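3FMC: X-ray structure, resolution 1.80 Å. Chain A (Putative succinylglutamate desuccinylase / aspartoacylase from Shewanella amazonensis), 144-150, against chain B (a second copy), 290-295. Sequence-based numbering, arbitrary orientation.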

# COMPACT_ATOMS: atom_id res chain seq x y z
N ASN A 144 13.81 12.55 -25.08
CA ASN A 144 12.48 12.66 -25.68
C ASN A 144 11.60 13.74 -25.02
O ASN A 144 11.47 13.76 -23.78
CB ASN A 144 11.88 11.25 -25.61
CG ASN A 144 10.43 11.16 -26.02
OD1 ASN A 144 9.75 12.14 -26.35
ND2 ASN A 144 9.91 9.95 -25.92
N PRO A 145 10.99 14.66 -25.82
CA PRO A 145 10.18 15.71 -25.21
C PRO A 145 8.90 15.22 -24.52
O PRO A 145 8.28 15.96 -23.73
CB PRO A 145 9.84 16.64 -26.39
CG PRO A 145 9.94 15.82 -27.54
CD PRO A 145 10.99 14.79 -27.29
N TRP A 146 8.46 14.01 -24.86
CA TRP A 146 7.32 13.41 -24.15
C TRP A 146 7.75 12.77 -22.81
O TRP A 146 6.89 12.30 -22.04
CB TRP A 146 6.65 12.36 -25.04
CG TRP A 146 6.02 12.93 -26.21
CD1 TRP A 146 6.59 13.11 -27.43
CD2 TRP A 146 4.67 13.37 -26.33
NE1 TRP A 146 5.69 13.65 -28.30
CE2 TRP A 146 4.49 13.82 -27.66
CE3 TRP A 146 3.59 13.45 -25.45
CZ2 TRP A 146 3.29 14.34 -28.12
CZ3 TRP A 146 2.38 13.95 -25.92
CH2 TRP A 146 2.25 14.41 -27.25
N GLY A 147 9.05 12.74 -22.55
CA GLY A 147 9.60 12.20 -21.30
C GLY A 147 9.57 10.68 -21.27
O GLY A 147 9.16 10.02 -22.24
N VAL A 148 10.02 10.12 -20.15
CA VAL A 148 10.04 8.66 -19.96
C VAL A 148 9.52 8.38 -18.55
O VAL A 148 9.47 9.30 -17.69
CB VAL A 148 11.46 8.05 -20.19
CG1 VAL A 148 11.96 8.39 -21.64
CG2 VAL A 148 12.45 8.56 -19.19
N THR A 149 9.19 7.12 -18.27
CA THR A 149 8.69 6.80 -16.92
C THR A 149 9.76 7.00 -15.84
O THR A 149 10.96 7.10 -16.11
CB THR A 149 8.16 5.34 -16.84
OG1 THR A 149 9.25 4.43 -17.03
CG2 THR A 149 7.10 5.08 -17.87
N THR A 150 9.30 7.07 -14.61
CA THR A 150 10.20 7.20 -13.49
C THR A 150 11.20 6.03 -13.50
O THR A 150 12.43 6.23 -13.33
CB THR A 150 9.35 7.24 -12.21
OG1 THR A 150 8.48 8.41 -12.26
CG2 THR A 150 10.24 7.27 -10.93
N TYR B 290 -0.97 7.61 -30.20
CA TYR B 290 -1.46 7.87 -28.86
C TYR B 290 -0.21 7.93 -28.01
O TYR B 290 0.50 6.94 -27.86
CB TYR B 290 -2.39 6.71 -28.45
CG TYR B 290 -3.15 6.91 -27.18
CD1 TYR B 290 -3.74 8.14 -26.86
CD2 TYR B 290 -3.38 5.84 -26.32
CE1 TYR B 290 -4.47 8.29 -25.70
CE2 TYR B 290 -4.11 5.98 -25.17
CZ TYR B 290 -4.64 7.21 -24.85
OH TYR B 290 -5.41 7.40 -23.69
N ARG B 291 0.05 9.08 -27.44
CA ARG B 291 1.31 9.36 -26.78
C ARG B 291 1.13 9.60 -25.31
O ARG B 291 0.10 10.09 -24.87
CB ARG B 291 1.94 10.65 -27.36
CG ARG B 291 2.04 10.70 -28.87
CD ARG B 291 2.80 9.54 -29.43
NE ARG B 291 4.16 9.49 -28.92
CZ ARG B 291 5.19 10.18 -29.43
NH1 ARG B 291 5.03 11.03 -30.43
NH2 ARG B 291 6.40 10.05 -28.91
N LYS B 292 2.18 9.25 -24.56
CA LYS B 292 2.25 9.44 -23.14
C LYS B 292 3.15 10.61 -22.82
O LYS B 292 4.32 10.64 -23.28
CB LYS B 292 2.86 8.18 -22.50
CG LYS B 292 2.07 6.90 -22.67
CD LYS B 292 2.90 5.66 -22.28
CE LYS B 292 2.04 4.42 -22.30
NZ LYS B 292 2.77 3.17 -21.92
N PHE B 293 2.66 11.55 -22.02
CA PHE B 293 3.43 12.70 -21.59
C PHE B 293 3.81 12.53 -20.13
O PHE B 293 2.93 12.55 -19.27
CB PHE B 293 2.66 14.03 -21.79
CG PHE B 293 3.48 15.26 -21.47
CD1 PHE B 293 4.45 15.74 -22.36
CD2 PHE B 293 3.27 15.95 -20.33
CE1 PHE B 293 5.19 16.87 -22.04
CE2 PHE B 293 4.04 17.07 -20.01
CZ PHE B 293 4.97 17.51 -20.87
N HIS B 294 5.11 12.48 -19.86
CA HIS B 294 5.67 12.30 -18.51
C HIS B 294 6.20 13.58 -17.95
O HIS B 294 6.72 14.42 -18.68
CB HIS B 294 6.78 11.23 -18.51
CG HIS B 294 6.32 9.92 -19.07
ND1 HIS B 294 6.41 9.62 -20.41
CD2 HIS B 294 5.68 8.88 -18.49
CE1 HIS B 294 5.90 8.41 -20.61
NE2 HIS B 294 5.42 7.95 -19.47
N ALA B 295 6.03 13.74 -16.65
CA ALA B 295 6.53 14.91 -15.91
C ALA B 295 8.03 15.05 -16.15
O ALA B 295 8.81 14.13 -15.87
CB ALA B 295 6.25 14.78 -14.42
O HOH W 1 7.66 8.99 -26.46
O HOH W 2 8.14 15.53 -20.68
O HOH W 3 6.54 9.07 -23.84
O HOH W 4 10.49 12.67 -17.98

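A single backbone carbonyl can anchor an interface by serving one partner residue twice, and W146(A) illustrates the principle. W146(A) O accepts a nearly straight hydrogen bond from the backbone N of H294(B) at 2.8 Å and a second, more bent one from ND1 of the same histidine at 3.2 Å. The second bond places the proton on ND1, and the m rotamer of H294(B) brings that atom round to the carbonyl its own backbone already holds. The CA of F293(B) adds a CA-H...O contact, 3.5 Å from W146(A) O.

The turn that presents this carbonyl is a type I beta turn, closed by G147(A) N to N144(A) O at 2.9 Å and braced by W146(A) N to N144(A) OD1 at 2.7 Å. The positive phi of G147(A) favours glycine, and an ideal CB there would lie only 3.0 Å from H294(B) CB.

The tryptophan side chain works separately. R291(B) folds over one indole face: its CB lies 3.6 Å from the six-membered ring centroid of W146(A), while its CZ makes a cation-pi contact 3.9 Å from that of the W146(A) five-membered ring. F293(B) CB meets the ring edge, 3.8 Å from W146(A) CE3. Water 3 adds a bridge, donating to G147(A) O at 3.2 Å and to K292(B) O at 2.8 Å.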